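Local coordinates for periplasmic binding protein/LacI transcriptional regulator (Burkholderia graminis C4D1M, PDB 5HQJ) that binds the sugar D-arabinose between its two lobes and probably serves as the solute-binding component of an ABC transporter, at residues K238-T252 with K257-P269. Residues are numbered along the deposited sequence; the frame is centred on the assembly and turned at random.
Sequences KGKLEVLAFDDLPDT and KDGYIQGIMVQRP. With 64K (alpha-D-arabinopyranose), chain B.
With chi1 at -50° and the chain extended beyond CG, Q267 brings its amide nearly into the plane of the D247 carboxylate. D247 chi1 (-57°) sets that carboxylate beside its own backbone N, where OD1 meets the amide and OD2 the sugar. Q267 NE2 donates to the syn lone pair of D247 OD1 over 2.9 Å. The same NE2 gives an almost straight bond to O2 of alpha-D-arabinopyranose, while the sugar's O3 donates to D247 OD2 at a very short 2.5 Å. D247 OD1 also accepts from a water that takes the Q267 backbone N-H, and T130 holds Q267 OE1, so both ends of the amide are fixed. Beside this site the F246 ring receives M265 CB over one face, 3.9 Å from its centroid, and Q267 CD at its edge; R168 adds a cation-pi contact. Strands 242-246 and 263-266 are parallel neighbours joined by helix 250-258, a beta-alpha-beta unit of one lobe of the periplasmic binding protein fold, with the pocket at their C-terminal ends. Backbone bonds from A245, M265 and D247 N zip them together. Toward the other end Q262 bends at chi2 (59°), and its OE1 accepts the V243 N-H on a lone pair at 2.9 Å. A245 CB packs against I261, whose CD1 meets T252 CG2 at 4.0 Å. Beyond Q262, K238 NZ sits over a face of the Y260 ring in a cation-pi contact, 4.6 Å from its centroid. It also donates to D258 O.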
# COMPACT_ATOMS: atom_id res chain seq x y z
N LYS A 238 -10.72 18.21 -16.91
CA LYS A 238 -10.77 18.63 -15.52
C LYS A 238 -12.22 18.86 -15.12
O LYS A 238 -12.92 19.63 -15.79
CB LYS A 238 -9.95 19.91 -15.32
CG LYS A 238 -9.77 20.32 -13.86
CD LYS A 238 -9.31 21.78 -13.72
CE LYS A 238 -8.81 22.10 -12.31
NZ LYS A 238 -9.71 21.63 -11.25
N GLY A 239 -12.67 18.22 -14.05
CA GLY A 239 -14.05 18.34 -13.58
C GLY A 239 -15.03 17.36 -14.23
O GLY A 239 -16.18 17.24 -13.82
N LYS A 240 -14.58 16.67 -15.25
CA LYS A 240 -15.44 15.75 -15.99
C LYS A 240 -15.38 14.35 -15.40
O LYS A 240 -16.34 13.55 -15.46
CB LYS A 240 -15.02 15.75 -17.47
CG LYS A 240 -15.52 14.60 -18.31
CD LYS A 240 -15.38 14.91 -19.81
CE LYS A 240 -15.80 13.72 -20.68
NZ LYS A 240 -15.63 12.40 -20.01
N LEU A 241 -14.24 14.05 -14.82
CA LEU A 241 -14.00 12.72 -14.29
C LEU A 241 -14.09 12.71 -12.80
O LEU A 241 -13.68 13.66 -12.13
CB LEU A 241 -12.61 12.25 -14.67
CG LEU A 241 -12.31 11.84 -16.09
CD1 LEU A 241 -10.83 11.50 -16.09
CD2 LEU A 241 -13.17 10.69 -16.54
N GLU A 242 -14.58 11.60 -12.26
CA GLU A 242 -14.45 11.35 -10.87
C GLU A 242 -13.23 10.46 -10.61
O GLU A 242 -13.20 9.30 -11.06
CB GLU A 242 -15.73 10.67 -10.38
CG GLU A 242 -15.96 10.71 -8.91
CD GLU A 242 -16.38 12.09 -8.40
OE1 GLU A 242 -16.97 12.90 -9.16
OE2 GLU A 242 -16.14 12.34 -7.21
N VAL A 243 -12.27 11.01 -9.88
CA VAL A 243 -11.00 10.35 -9.64
C VAL A 243 -10.83 10.04 -8.16
O VAL A 243 -10.86 10.91 -7.31
CB VAL A 243 -9.81 11.22 -10.13
CG1 VAL A 243 -8.46 10.52 -9.82
CG2 VAL A 243 -9.96 11.56 -11.62
N LEU A 244 -10.65 8.77 -7.87
CA LEU A 244 -10.39 8.29 -6.51
C LEU A 244 -9.01 7.65 -6.48
O LEU A 244 -8.68 6.84 -7.36
CB LEU A 244 -11.46 7.28 -6.07
CG LEU A 244 -12.91 7.75 -6.10
CD1 LEU A 244 -13.89 6.64 -5.62
CD2 LEU A 244 -13.08 8.98 -5.19
N ALA A 245 -8.20 8.02 -5.51
CA ALA A 245 -6.82 7.60 -5.51
C ALA A 245 -6.47 7.06 -4.14
O ALA A 245 -7.24 7.21 -3.22
CB ALA A 245 -5.90 8.77 -5.88
N PHE A 246 -5.31 6.44 -4.05
CA PHE A 246 -4.77 5.86 -2.82
C PHE A 246 -3.58 6.65 -2.30
O PHE A 246 -2.75 7.17 -3.06
CB PHE A 246 -4.37 4.40 -3.07
CG PHE A 246 -5.09 3.41 -2.19
CD1 PHE A 246 -4.50 2.96 -1.03
CD2 PHE A 246 -6.34 2.93 -2.51
CE1 PHE A 246 -5.17 2.07 -0.22
CE2 PHE A 246 -7.00 2.01 -1.70
CZ PHE A 246 -6.41 1.60 -0.56
N ASP A 247 -3.54 6.75 -0.97
CA ASP A 247 -2.43 7.30 -0.18
C ASP A 247 -2.43 8.82 -0.24
O ASP A 247 -3.29 9.43 -0.88
CB ASP A 247 -1.11 6.69 -0.64
CG ASP A 247 -1.10 5.17 -0.54
OD1 ASP A 247 -1.69 4.60 0.44
OD2 ASP A 247 -0.55 4.50 -1.43
N ASP A 248 -1.54 9.44 0.52
CA ASP A 248 -1.58 10.90 0.71
C ASP A 248 -0.24 11.54 0.40
O ASP A 248 0.14 12.52 1.04
CB ASP A 248 -2.02 11.27 2.15
CG ASP A 248 -0.90 11.11 3.17
OD1 ASP A 248 -0.10 10.18 2.97
OD2 ASP A 248 -0.84 11.88 4.16
N LEU A 249 0.46 10.99 -0.59
CA LEU A 249 1.65 11.64 -1.17
C LEU A 249 1.39 13.10 -1.49
O LEU A 249 0.29 13.43 -1.91
CB LEU A 249 2.05 10.97 -2.47
CG LEU A 249 2.98 9.78 -2.49
CD1 LEU A 249 2.42 8.64 -1.68
CD2 LEU A 249 3.17 9.41 -3.96
N PRO A 250 2.39 13.99 -1.31
CA PRO A 250 2.11 15.42 -1.50
C PRO A 250 1.45 15.78 -2.84
O PRO A 250 0.56 16.60 -2.91
CB PRO A 250 3.50 16.05 -1.39
CG PRO A 250 4.23 15.14 -0.45
CD PRO A 250 3.75 13.76 -0.79
N ASP A 251 1.86 15.10 -3.91
CA ASP A 251 1.26 15.30 -5.23
C ASP A 251 -0.23 14.94 -5.28
O ASP A 251 -1.04 15.58 -5.98
CB ASP A 251 2.01 14.48 -6.30
CG ASP A 251 3.35 15.09 -6.67
OD1 ASP A 251 3.47 16.32 -6.67
OD2 ASP A 251 4.28 14.31 -6.97
N THR A 252 -0.58 13.91 -4.54
CA THR A 252 -1.96 13.46 -4.44
C THR A 252 -2.81 14.49 -3.67
O THR A 252 -3.93 14.86 -4.08
CB THR A 252 -2.01 12.07 -3.74
OG1 THR A 252 -1.22 11.13 -4.46
CG2 THR A 252 -3.41 11.57 -3.68
N LYS A 257 -6.43 19.15 -3.53
CA LYS A 257 -6.52 20.61 -3.40
C LYS A 257 -6.97 21.26 -4.71
O LYS A 257 -7.89 22.08 -4.71
CB LYS A 257 -5.16 21.20 -3.00
CG LYS A 257 -5.20 22.12 -1.78
CD LYS A 257 -3.92 22.95 -1.67
CE LYS A 257 -3.68 23.44 -0.24
NZ LYS A 257 -2.61 22.66 0.47
N ASP A 258 -6.30 20.90 -5.81
CA ASP A 258 -6.50 21.54 -7.12
C ASP A 258 -7.76 21.09 -7.87
O ASP A 258 -8.08 21.66 -8.90
CB ASP A 258 -5.31 21.25 -8.05
CG ASP A 258 -4.04 21.97 -7.64
OD1 ASP A 258 -4.12 22.91 -6.83
OD2 ASP A 258 -2.96 21.59 -8.16
N GLY A 259 -8.43 20.05 -7.38
CA GLY A 259 -9.66 19.58 -8.02
C GLY A 259 -9.46 18.50 -9.06
O GLY A 259 -10.38 18.12 -9.79
N TYR A 260 -8.23 18.01 -9.19
CA TYR A 260 -7.93 16.95 -10.17
C TYR A 260 -8.26 15.55 -9.62
O TYR A 260 -8.44 14.59 -10.38
CB TYR A 260 -6.46 17.02 -10.57
CG TYR A 260 -6.10 18.23 -11.36
CD1 TYR A 260 -6.66 18.43 -12.59
CD2 TYR A 260 -5.20 19.16 -10.87
CE1 TYR A 260 -6.34 19.54 -13.36
CE2 TYR A 260 -4.87 20.28 -11.62
CZ TYR A 260 -5.46 20.46 -12.87
OH TYR A 260 -5.17 21.55 -13.67
N ILE A 261 -8.30 15.46 -8.30
CA ILE A 261 -8.65 14.25 -7.56
C ILE A 261 -9.82 14.61 -6.66
O ILE A 261 -9.82 15.69 -6.05
CB ILE A 261 -7.42 13.74 -6.77
CG1 ILE A 261 -6.27 13.43 -7.76
CG2 ILE A 261 -7.75 12.53 -5.87
CD1 ILE A 261 -4.96 13.04 -7.12
N GLN A 262 -10.82 13.74 -6.58
CA GLN A 262 -12.06 14.00 -5.82
C GLN A 262 -12.08 13.32 -4.46
O GLN A 262 -12.77 13.77 -3.55
CB GLN A 262 -13.27 13.56 -6.64
CG GLN A 262 -13.67 14.51 -7.76
CD GLN A 262 -12.57 14.74 -8.76
OE1 GLN A 262 -12.04 13.80 -9.34
NE2 GLN A 262 -12.19 15.99 -8.93
N GLY A 263 -11.34 12.23 -4.32
CA GLY A 263 -11.31 11.51 -3.05
C GLY A 263 -10.07 10.67 -2.96
O GLY A 263 -9.57 10.20 -4.00
N ILE A 264 -9.56 10.46 -1.76
CA ILE A 264 -8.52 9.48 -1.61
C ILE A 264 -8.83 8.51 -0.46
O ILE A 264 -9.78 8.67 0.34
CB ILE A 264 -7.15 10.13 -1.43
CG1 ILE A 264 -7.14 11.01 -0.17
CG2 ILE A 264 -6.77 10.94 -2.66
CD1 ILE A 264 -5.85 11.78 0.08
N MSE A 265 -8.04 7.46 -0.44
CA MSE A 265 -8.06 6.48 0.63
C MSE A 265 -6.71 6.52 1.32
O MSE A 265 -5.71 6.20 0.67
CB MSE A 265 -8.34 5.06 0.09
CG MSE A 265 -9.60 4.94 -0.74
SE MSE A 265 -11.16 5.07 0.42
CE MSE A 265 -11.10 3.32 1.27
N VAL A 266 -6.68 6.92 2.61
CA VAL A 266 -5.44 7.06 3.35
C VAL A 266 -5.35 5.93 4.34
O VAL A 266 -6.21 5.79 5.19
CB VAL A 266 -5.33 8.41 4.04
CG1 VAL A 266 -3.95 8.54 4.71
CG2 VAL A 266 -5.57 9.54 3.02
N GLN A 267 -4.31 5.12 4.21
CA GLN A 267 -4.03 4.01 5.11
C GLN A 267 -3.37 4.60 6.37
O GLN A 267 -3.35 5.81 6.52
CB GLN A 267 -3.14 2.98 4.42
CG GLN A 267 -3.61 2.54 3.05
CD GLN A 267 -2.66 1.51 2.52
OE1 GLN A 267 -2.58 0.41 3.03
NE2 GLN A 267 -1.91 1.89 1.47
N ARG A 268 -2.87 3.76 7.27
CA ARG A 268 -2.14 4.20 8.44
C ARG A 268 -0.71 3.64 8.44
O ARG A 268 -0.37 2.78 9.22
CB ARG A 268 -2.92 3.82 9.73
CG ARG A 268 -4.26 4.54 9.88
CD ARG A 268 -4.75 4.60 11.30
NE ARG A 268 -5.87 5.54 11.38
CZ ARG A 268 -7.12 5.24 11.09
NH1 ARG A 268 -7.44 4.01 10.71
NH2 ARG A 268 -8.06 6.16 11.19
N PRO A 269 0.15 4.12 7.52
CA PRO A 269 1.51 3.56 7.37
C PRO A 269 2.41 3.81 8.61
O PRO A 269 3.26 2.98 8.96
CB PRO A 269 2.04 4.28 6.11
CG PRO A 269 1.19 5.51 5.94
CD PRO A 269 -0.17 5.09 6.46
O2 64K B . -0.16 -0.07 0.33
C2 64K B . 0.57 0.21 -0.91
C3 64K B . 0.50 1.69 -1.13
O3 64K B . -0.79 2.02 -1.59
C4 64K B . 1.47 2.15 -2.22
O4 64K B . 1.07 1.68 -3.52
C5 64K B . 2.80 1.63 -1.95
O5 64K B . 2.76 0.18 -1.99
C1 64K B . 2.00 -0.23 -0.78
O1 64K B . 2.02 -1.61 -0.70
O HOH W 1 -10.77 17.17 -12.60
O HOH W 2 -1.94 5.78 2.80